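Local coordinates for structure-specific endonuclease subunit SLX4 (Thielavia terrestris, PDB 6SEI), which probably acts as regulatory subunit of the SLX1-SLX4 endonuclease, which cuts branched DNA during repair and recombination, and is represented here by the C-terminal Slx4 domain of the subunit, at residues Y22-V27 / K80-S85; P31-P36 / W41-L46; W59-Q64 / G72-G77. All blocks are in the same frame, centred on the assembly; numbering follows the deposited sequence.

Interaction 1: residues Y22-V27 / K80-S85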
loop_
_atom_site.group_PDB
_atom_site.type_symbol
_atom_site.label_atom_id
_atom_site.label_comp_id
_atom_site.label_asym_id
_atom_site.label_seq_id
_atom_site.Cartn_x
_atom_site.Cartn_y
_atom_site.Cartn_z
ATOM N N TYR B 22 -43.869 -4.673 -9.927
ATOM C CA TYR B 22 -45.053 -4.411 -10.739
ATOM C C TYR B 22 -44.670 -3.964 -12.145
ATOM O O TYR B 22 -45.335 -4.333 -13.119
ATOM C CB TYR B 22 -45.930 -3.354 -10.071
ATOM C CG TYR B 22 -46.818 -3.881 -8.967
ATOM C CD1 TYR B 22 -47.797 -4.830 -9.229
ATOM C CD2 TYR B 22 -46.682 -3.420 -7.666
ATOM C CE1 TYR B 22 -48.612 -5.310 -8.220
ATOM C CE2 TYR B 22 -47.492 -3.893 -6.651
ATOM C CZ TYR B 22 -48.454 -4.836 -6.932
ATOM O OH TYR B 22 -49.258 -5.306 -5.920
ATOM N N ILE B 23 -43.613 -3.159 -12.272
ATOM C CA ILE B 23 -43.164 -2.740 -13.595
ATOM C C ILE B 23 -42.613 -3.929 -14.369
ATOM O O ILE B 23 -42.910 -4.109 -15.557
ATOM C CB ILE B 23 -42.119 -1.614 -13.484
ATOM C CG1 ILE B 23 -42.683 -0.423 -12.713
ATOM C CG2 ILE B 23 -41.659 -1.177 -14.865
ATOM C CD1 ILE B 23 -41.638 0.604 -12.364
ATOM N N THR B 24 -41.797 -4.755 -13.712
ATOM C CA THR B 24 -41.251 -5.940 -14.365
ATOM C C THR B 24 -42.367 -6.829 -14.894
ATOM O O THR B 24 -42.390 -7.174 -16.081
ATOM C CB THR B 24 -40.362 -6.711 -13.389
ATOM O OG1 THR B 24 -39.383 -5.820 -12.839
ATOM C CG2 THR B 24 -39.655 -7.862 -14.094
ATOM N N GLN B 25 -43.321 -7.188 -14.031
ATOM C CA GLN B 25 -44.408 -8.061 -14.459
ATOM C C GLN B 25 -45.221 -7.426 -15.580
ATOM O O GLN B 25 -45.646 -8.115 -16.513
ATOM C CB GLN B 25 -45.303 -8.406 -13.272
ATOM C CG GLN B 25 -45.893 -9.804 -13.336
ATOM C CD GLN B 25 -44.930 -10.875 -12.834
ATOM O OE1 GLN B 25 -43.848 -11.077 -13.396
ATOM N NE2 GLN B 25 -45.321 -11.566 -11.767
ATOM N N ALA B 26 -45.430 -6.109 -15.519
ATOM C CA ALA B 26 -46.171 -5.430 -16.577
ATOM C C ALA B 26 -45.468 -5.581 -17.922
ATOM O O ALA B 26 -46.090 -5.952 -18.924
ATOM C CB ALA B 26 -46.359 -3.953 -16.222
ATOM N N VAL B 27 -44.162 -5.302 -17.956
ATOM C CA VAL B 27 -43.391 -5.438 -19.188
ATOM C C VAL B 27 -43.352 -6.895 -19.636
ATOM O O VAL B 27 -43.613 -7.215 -20.800
ATOM C CB VAL B 27 -41.969 -4.878 -18.989
ATOM C CG1 VAL B 27 -41.132 -5.072 -20.242
ATOM C CG2 VAL B 27 -42.016 -3.411 -18.591
ATOM N N LYS B 80 -36.940 5.336 -14.928
ATOM C CA LYS B 80 -35.513 5.436 -15.220
ATOM C C LYS B 80 -34.690 4.658 -14.201
ATOM O O LYS B 80 -33.767 3.923 -14.566
ATOM C CB LYS B 80 -35.077 6.902 -15.256
ATOM C CG LYS B 80 -33.630 7.082 -15.685
ATOM C CD LYS B 80 -33.114 8.486 -15.420
ATOM C CE LYS B 80 -31.592 8.520 -15.499
ATOM N NZ LYS B 80 -31.008 9.677 -14.770
ATOM N N LYS B 81 -35.008 4.817 -12.911
ATOM C CA LYS B 81 -34.369 4.006 -11.879
ATOM C C LYS B 81 -34.496 2.520 -12.192
ATOM O O LYS B 81 -33.524 1.765 -12.080
ATOM C CB LYS B 81 -34.985 4.307 -10.514
ATOM C CG LYS B 81 -34.536 5.605 -9.871
ATOM C CD LYS B 81 -35.141 5.736 -8.476
ATOM C CE LYS B 81 -34.535 6.900 -7.704
ATOM N NZ LYS B 81 -35.016 6.945 -6.292
ATOM N N TRP B 82 -35.696 2.089 -12.595
ATOM C CA TRP B 82 -35.935 0.675 -12.873
ATOM C C TRP B 82 -35.040 0.176 -13.999
ATOM O O TRP B 82 -34.421 -0.887 -13.888
ATOM C CB TRP B 82 -37.408 0.450 -13.223
ATOM C CG TRP B 82 -37.750 -0.989 -13.499
ATOM C CD1 TRP B 82 -38.112 -1.939 -12.583
ATOM C CD2 TRP B 82 -37.756 -1.645 -14.778
ATOM N NE1 TRP B 82 -38.342 -3.141 -13.212
ATOM C CE2 TRP B 82 -38.130 -2.987 -14.557
ATOM C CE3 TRP B 82 -37.482 -1.227 -16.084
ATOM C CZ2 TRP B 82 -38.239 -3.909 -15.593
ATOM C CZ3 TRP B 82 -37.589 -2.146 -17.111
ATOM C CH2 TRP B 82 -37.966 -3.471 -16.861
ATOM N N CYS B 83 -34.958 0.938 -15.093
ATOM C CA CYS B 83 -34.135 0.523 -16.225
ATOM C C CYS B 83 -32.676 0.383 -15.819
ATOM O O CYS B 83 -32.018 -0.611 -16.148
ATOM C CB CYS B 83 -34.266 1.530 -17.367
ATOM S SG CYS B 83 -35.855 1.516 -18.209
ATOM N N GLU B 84 -32.152 1.377 -15.098
ATOM C CA GLU B 84 -30.754 1.331 -14.688
ATOM C C GLU B 84 -30.495 0.164 -13.749
ATOM O O GLU B 84 -29.433 -0.465 -13.808
ATOM C CB GLU B 84 -30.363 2.651 -14.037
ATOM C CG GLU B 84 -30.578 3.838 -14.942
ATOM C CD GLU B 84 -29.811 5.051 -14.483
ATOM O OE1 GLU B 84 -29.598 5.185 -13.257
ATOM O OE2 GLU B 84 -29.416 5.864 -15.348
ATOM N N SER B 85 -31.456 -0.148 -12.878
ATOM C CA SER B 85 -31.319 -1.331 -12.040
ATOM C C SER B 85 -31.324 -2.618 -12.857
ATOM O O SER B 85 -30.778 -3.626 -12.396
ATOM C CB SER B 85 -32.428 -1.360 -10.982
ATOM O OG SER B 85 -33.648 -1.846 -11.508
#
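W82 of segment 80-85 meets I23, T24 and V27 of segment 22-27, and illustrates how one indole can join two helices through a polar edge and an apolar face. The polar part is a single hydrogen bond. W82 NE1 donates to T24 OG1 at 2.9 Å with an N-H...O angle of 150°, and the oxygen lies almost in the ring plane. The same hydroxyl is also bonded to the backbone O of F20, one turn earlier, so the T24 hydroxyl links the indole to the backbone of helix 12-29.

The apolar part begins with a CH-pi contact: I23 CG2 sits over the centre of the five-membered ring of W82, 3.9 Å from its centroid. V27 CG2 comes obliquely to W82 CH2 at 4.4 Å, a looser touch. With CG anti to the backbone N (chi1 -179°), W82 is carried across the gap between two helix segments whose axes approach to 11.3 Å at 77°.

Around this pair, the ring of F20 meets W82 edge-to-face, M45 of helix 41-46 packs on both V27 and W82, and L60 of helix 53-67 lies against I23; an apolar side chain of the partner protein also touches W82.

Interaction 2: residues P31-P36 / W41-L46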
loop_
_atom_site.group_PDB
_atom_site.type_symbol
_atom_site.label_atom_id
_atom_site.label_comp_id
_atom_site.label_asym_id
_atom_site.label_seq_id
_atom_site.Cartn_x
_atom_site.Cartn_y
_atom_site.Cartn_z
ATOM N N PRO B 31 -48.312 -9.412 -24.211
ATOM C CA PRO B 31 -48.180 -10.306 -25.370
ATOM C C PRO B 31 -47.032 -9.885 -26.278
ATOM O O PRO B 31 -46.679 -8.707 -26.376
ATOM C CB PRO B 31 -49.537 -10.183 -26.078
ATOM C CG PRO B 31 -50.170 -8.957 -25.518
ATOM C CD PRO B 31 -49.660 -8.830 -24.118
ATOM N N ARG B 32 -46.443 -10.876 -26.940
ATOM C CA ARG B 32 -45.271 -10.652 -27.768
ATOM C C ARG B 32 -45.674 -10.142 -29.149
ATOM O O ARG B 32 -46.828 -10.251 -29.570
ATOM C CB ARG B 32 -44.454 -11.938 -27.900
ATOM C CG ARG B 32 -45.019 -12.915 -28.915
ATOM C CD ARG B 32 -44.601 -14.346 -28.631
ATOM N NE ARG B 32 -45.280 -15.269 -29.533
ATOM C CZ ARG B 32 -45.472 -16.561 -29.285
ATOM N NH1 ARG B 32 -45.030 -17.102 -28.157
ATOM N NH2 ARG B 32 -46.103 -17.317 -30.171
ATOM N N ALA B 33 -44.695 -9.587 -29.858
ATOM C CA ALA B 33 -44.949 -9.017 -31.173
ATOM C C ALA B 33 -45.347 -10.095 -32.168
ATOM O O ALA B 33 -44.712 -11.149 -32.245
ATOM C CB ALA B 33 -43.707 -8.289 -31.682
ATOM N N LYS B 34 -46.405 -9.826 -32.931
ATOM C CA LYS B 34 -46.731 -10.648 -34.089
ATOM C C LYS B 34 -46.019 -10.161 -35.341
ATOM O O LYS B 34 -45.738 -10.961 -36.240
ATOM C CB LYS B 34 -48.242 -10.660 -34.328
ATOM C CG LYS B 34 -49.049 -11.184 -33.151
ATOM C CD LYS B 34 -50.500 -11.394 -33.537
ATOM C CE LYS B 34 -51.345 -11.790 -32.331
ATOM N NZ LYS B 34 -51.667 -13.248 -32.315
ATOM N N ASP B 35 -45.725 -8.862 -35.409
ATOM C CA ASP B 35 -44.942 -8.278 -36.485
ATOM C C ASP B 35 -43.547 -7.985 -35.955
ATOM O O ASP B 35 -43.391 -7.065 -35.136
ATOM C CB ASP B 35 -45.605 -6.997 -36.987
ATOM C CG ASP B 35 -44.880 -6.375 -38.168
ATOM O OD1 ASP B 35 -43.832 -6.908 -38.596
ATOM O OD2 ASP B 35 -45.361 -5.342 -38.672
ATOM N N PRO B 36 -42.512 -8.710 -36.390
ATOM C CA PRO B 36 -41.165 -8.484 -35.836
ATOM C C PRO B 36 -40.662 -7.063 -36.009
ATOM O O PRO B 36 -39.766 -6.640 -35.266
ATOM C CB PRO B 36 -40.297 -9.485 -36.612
ATOM C CG PRO B 36 -41.053 -9.746 -37.868
ATOM C CD PRO B 36 -42.499 -9.707 -37.473
ATOM N N TRP B 41 -42.337 -3.797 -25.723
ATOM C CA TRP B 41 -41.331 -3.132 -24.902
ATOM C C TRP B 41 -40.343 -4.137 -24.326
ATOM O O TRP B 41 -39.143 -3.853 -24.233
ATOM C CB TRP B 41 -41.999 -2.333 -23.783
ATOM C CG TRP B 41 -42.567 -1.027 -24.243
ATOM C CD1 TRP B 41 -43.884 -0.665 -24.256
ATOM C CD2 TRP B 41 -41.837 0.091 -24.768
ATOM N NE1 TRP B 41 -44.019 0.611 -24.753
ATOM C CE2 TRP B 41 -42.778 1.095 -25.076
ATOM C CE3 TRP B 41 -40.481 0.340 -25.007
ATOM C CZ2 TRP B 41 -42.405 2.324 -25.611
ATOM C CZ3 TRP B 41 -40.115 1.560 -25.534
ATOM C CH2 TRP B 41 -41.072 2.537 -25.831
ATOM N N HIS B 42 -40.829 -5.321 -23.947
ATOM C CA HIS B 42 -39.941 -6.363 -23.445
ATOM C C HIS B 42 -38.956 -6.808 -24.517
ATOM O O HIS B 42 -37.768 -7.004 -24.238
ATOM C CB HIS B 42 -40.766 -7.549 -22.944
ATOM C CG HIS B 42 -39.955 -8.627 -22.294
ATOM N ND1 HIS B 42 -40.399 -9.928 -22.190
ATOM C CD2 HIS B 42 -38.734 -8.600 -21.708
ATOM C CE1 HIS B 42 -39.485 -10.656 -21.573
ATOM N NE2 HIS B 42 -38.466 -9.874 -21.270
ATOM N N GLU B 43 -39.430 -6.964 -25.754
ATOM C CA GLU B 43 -38.545 -7.410 -26.823
ATOM C C GLU B 43 -37.593 -6.305 -27.260
ATOM O O GLU B 43 -36.497 -6.591 -27.757
ATOM C CB GLU B 43 -39.372 -7.921 -28.002
ATOM C CG GLU B 43 -40.136 -9.196 -27.684
ATOM C CD GLU B 43 -41.210 -9.516 -28.706
ATOM O OE1 GLU B 43 -41.954 -8.591 -29.093
ATOM O OE2 GLU B 43 -41.314 -10.696 -29.114
ATOM N N LYS B 44 -37.984 -5.041 -27.081
ATOM C CA LYS B 44 -37.050 -3.951 -27.336
ATOM C C LYS B 44 -35.879 -4.004 -26.362
ATOM O O LYS B 44 -34.722 -3.815 -26.756
ATOM C CB LYS B 44 -37.772 -2.605 -27.249
ATOM C CG LYS B 44 -38.720 -2.342 -28.411
ATOM C CD LYS B 44 -39.331 -0.953 -28.341
ATOM C CE LYS B 44 -38.276 0.123 -28.536
ATOM N NZ LYS B 44 -37.592 -0.015 -29.849
ATOM N N MET B 45 -36.157 -4.283 -25.086
ATOM C CA MET B 45 -35.089 -4.369 -24.098
ATOM C C MET B 45 -34.175 -5.553 -24.375
ATOM O O MET B 45 -32.948 -5.425 -24.302
ATOM C CB MET B 45 -35.686 -4.462 -22.696
ATOM C CG MET B 45 -36.558 -3.276 -22.345
ATOM S SD MET B 45 -37.522 -3.492 -20.842
ATOM C CE MET B 45 -38.640 -2.099 -20.973
ATOM N N LEU B 46 -34.750 -6.713 -24.705
ATOM C CA LEU B 46 -33.933 -7.889 -24.994
ATOM C C LEU B 46 -33.005 -7.655 -26.178
ATOM O O LEU B 46 -31.915 -8.235 -26.232
ATOM C CB LEU B 46 -34.827 -9.100 -25.256
ATOM C CG LEU B 46 -35.631 -9.598 -24.056
ATOM C CD1 LEU B 46 -36.523 -10.762 -24.456
ATOM C CD2 LEU B 46 -34.698 -9.995 -22.927
#
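E43, in the first turn of helix 41-46, bonds back to A33 in the loop that leads from helix 12-29, and so fixes the connection between the two helices. A33 N donates to E43 OE1 at 3.0 Å, with an N-H...O angle of 152°. The amide comes to the syn side of the carboxylate but 27° out of its plane. E43 CG stands beside its own backbone N (chi1 -67°), and the chain runs extended beyond it to span the gap to the loop. The other oxygen, E43 OE2, lies 3.6 Å from R32 CB, a plain packing contact. No salt bridge forms, for the guanidinium of R32 leads away to a long, weak ion pair with an acidic side chain of the partner protein, near a bound zinc ion.

E43 OE1 also accepts a bond from S40 N, just before the helix, so two backbone amides share one buried oxygen. With an alanine here, the A33 and S40 amides would probably lose this common acceptor and the loop its tie to the helix. The bond to S40 N resembles the glutamate half of a capping box, extended here to a loop residue further back.

Interaction 3: residues W59-Q64 / G72-G77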
loop_
_atom_site.group_PDB
_atom_site.type_symbol
_atom_site.label_atom_id
_atom_site.label_comp_id
_atom_site.label_asym_id
_atom_site.label_seq_id
_atom_site.Cartn_x
_atom_site.Cartn_y
_atom_site.Cartn_z
ATOM N N TRP B 59 -46.735 4.170 -21.502
ATOM C CA TRP B 59 -47.327 2.860 -21.759
ATOM C C TRP B 59 -47.712 2.155 -20.463
ATOM O O TRP B 59 -48.748 1.484 -20.401
ATOM C CB TRP B 59 -46.355 2.004 -22.569
ATOM C CG TRP B 59 -46.874 0.647 -22.922
ATOM C CD1 TRP B 59 -47.755 0.340 -23.917
ATOM C CD2 TRP B 59 -46.531 -0.595 -22.291
ATOM N NE1 TRP B 59 -47.987 -1.017 -23.943
ATOM C CE2 TRP B 59 -47.249 -1.612 -22.955
ATOM C CE3 TRP B 59 -45.692 -0.946 -21.230
ATOM C CZ2 TRP B 59 -47.151 -2.954 -22.593
ATOM C CZ3 TRP B 59 -45.597 -2.281 -20.870
ATOM C CH2 TRP B 59 -46.319 -3.269 -21.554
ATOM N N LEU B 60 -46.889 2.292 -19.421
ATOM C CA LEU B 60 -47.182 1.631 -18.153
ATOM C C LEU B 60 -48.402 2.236 -17.470
ATOM O O LEU B 60 -49.159 1.520 -16.805
ATOM C CB LEU B 60 -45.967 1.707 -17.230
ATOM C CG LEU B 60 -44.720 0.924 -17.645
ATOM C CD1 LEU B 60 -43.475 1.525 -17.014
ATOM C CD2 LEU B 60 -44.849 -0.544 -17.269
ATOM N N ASN B 61 -48.613 3.540 -17.622
ATOM C CA ASN B 61 -49.731 4.223 -16.988
ATOM C C ASN B 61 -50.996 4.204 -17.834
ATOM O O ASN B 61 -52.007 4.779 -17.418
ATOM C CB ASN B 61 -49.347 5.671 -16.666
ATOM C CG ASN B 61 -48.182 5.762 -15.707
ATOM O OD1 ASN B 61 -48.096 5.001 -14.743
ATOM N ND2 ASN B 61 -47.273 6.697 -15.966
ATOM N N SER B 62 -50.966 3.564 -19.004
ATOM C CA SER B 62 -52.121 3.466 -19.887
ATOM C C SER B 62 -52.860 2.140 -19.731
ATOM O O SER B 62 -53.423 1.625 -20.703
ATOM C CB SER B 62 -51.695 3.663 -21.342
ATOM O OG SER B 62 -51.245 4.984 -21.573
ATOM N N GLY B 63 -52.863 1.575 -18.528
ATOM C CA GLY B 63 -53.557 0.332 -18.244
ATOM C C GLY B 63 -52.666 -0.813 -17.821
ATOM O O GLY B 63 -53.176 -1.808 -17.286
ATOM N N GLN B 64 -51.350 -0.716 -18.017
ATOM C CA GLN B 64 -50.474 -1.858 -17.777
ATOM C C GLN B 64 -50.302 -2.132 -16.288
ATOM O O GLN B 64 -50.447 -3.274 -15.837
ATOM C CB GLN B 64 -49.121 -1.617 -18.438
ATOM C CG GLN B 64 -48.964 -2.311 -19.764
ATOM C CD GLN B 64 -50.214 -2.250 -20.619
ATOM O OE1 GLN B 64 -50.909 -3.253 -20.800
ATOM N NE2 GLN B 64 -50.507 -1.067 -21.152
ATOM N N GLY B 72 -52.178 3.256 -9.360
ATOM C CA GLY B 72 -51.234 4.331 -9.118
ATOM C C GLY B 72 -50.452 4.631 -10.381
ATOM O O GLY B 72 -50.366 3.825 -11.306
ATOM N N GLU B 73 -49.866 5.821 -10.416
ATOM C CA GLU B 73 -49.133 6.288 -11.582
ATOM C C GLU B 73 -47.634 6.183 -11.339
ATOM O O GLU B 73 -47.158 6.382 -10.217
ATOM C CB GLU B 73 -49.515 7.730 -11.920
ATOM C CG GLU B 73 -50.912 7.872 -12.512
ATOM C CD GLU B 73 -50.918 8.664 -13.807
ATOM O OE1 GLU B 73 -50.431 9.817 -13.800
ATOM O OE2 GLU B 73 -51.400 8.129 -14.831
ATOM N N VAL B 74 -46.898 5.858 -12.393
ATOM C CA VAL B 74 -45.448 5.734 -12.334
ATOM C C VAL B 74 -44.830 7.008 -12.896
ATOM O O VAL B 74 -45.346 7.596 -13.857
ATOM C CB VAL B 74 -44.967 4.472 -13.086
ATOM C CG1 VAL B 74 -44.856 4.712 -14.588
ATOM C CG2 VAL B 74 -43.647 3.975 -12.515
ATOM N N ALA B 75 -43.750 7.463 -12.267
ATOM C CA ALA B 75 -43.082 8.666 -12.738
ATOM C C ALA B 75 -41.894 8.298 -13.613
ATOM O O ALA B 75 -41.226 7.288 -13.353
ATOM C CB ALA B 75 -42.602 9.517 -11.562
ATOM N N PRO B 76 -41.613 9.084 -14.657
ATOM C CA PRO B 76 -40.533 8.704 -15.584
ATOM C C PRO B 76 -39.197 8.479 -14.899
ATOM O O PRO B 76 -38.422 7.622 -15.344
ATOM C CB PRO B 76 -40.478 9.880 -16.574
ATOM C CG PRO B 76 -41.302 10.973 -15.956
ATOM C CD PRO B 76 -42.313 10.305 -15.089
ATOM N N GLY B 77 -38.910 9.209 -13.819
ATOM C CA GLY B 77 -37.683 8.960 -13.082
ATOM C C GLY B 77 -37.686 7.613 -12.387
ATOM O O GLY B 77 -36.653 6.943 -12.308
#
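N61 and V74 are joined by two hydrogen bonds in which a side-chain amide pairs with the backbone of a single residue. V74 N donates to N61 OD1 at 2.8 Å, nearly straight with an N-H...O angle of 167°, though the donor is tilted from the plane of the asparagine carbonyl. In return N61 ND2 donates to V74 O at 3.0 Å. This second bond falls on a lone pair in the plane of the V74 carbonyl, with an N-H...O angle of 157°. Gripped at both its oxygen and its nitrogen, the amide of N61 is fixed in rotation, and its two ends cannot be exchanged without setting donor against donor and acceptor against acceptor. N61 CG lies beside its own backbone N (chi1 -61°), which directs the amide from the helix to the extended chain of V74.

Packing surrounds this pair. V74 CG1 lies 3.7 Å from N61 CG and also meets L60 CB at 4.2 Å, while L60 and V74 both touch V79 of helix 76-85. Toward the surface, E73 OE2 approaches N61 CB at 3.7 Å without a bond. Just beyond, A75 takes the N-cap position of helix 76-85, and G72 follows D71, which with D66 belongs to the calcium site.

The chemistry thus implies a directional link: one side-chain amide satisfies both the N-H and the C=O of V74 in the loop, which orients that amide and joins helix 53-67 to the lead-in of helix 76-85.

How the interactions relate
From the N terminus, helix 12-29 supplies segment 22-27, the opening side of interaction 1, whose other side comes only at 80-85; the long loop so closed encloses both other contacts. Interaction 2 closes first, a short turn-back between the loop 31-36 and helix 41-46. Interaction 3 follows in series, joining helix 53-67 to the approach to helix 76-85, and nothing crosses. The three also meet in space. Helix 41-46 packs on both segments of interaction 1, both segments of interaction 3 lean on helix 12-29, and W41 touches W59 between interactions 2 and 3. With these touches between them, the contacts join all four helices of the chain.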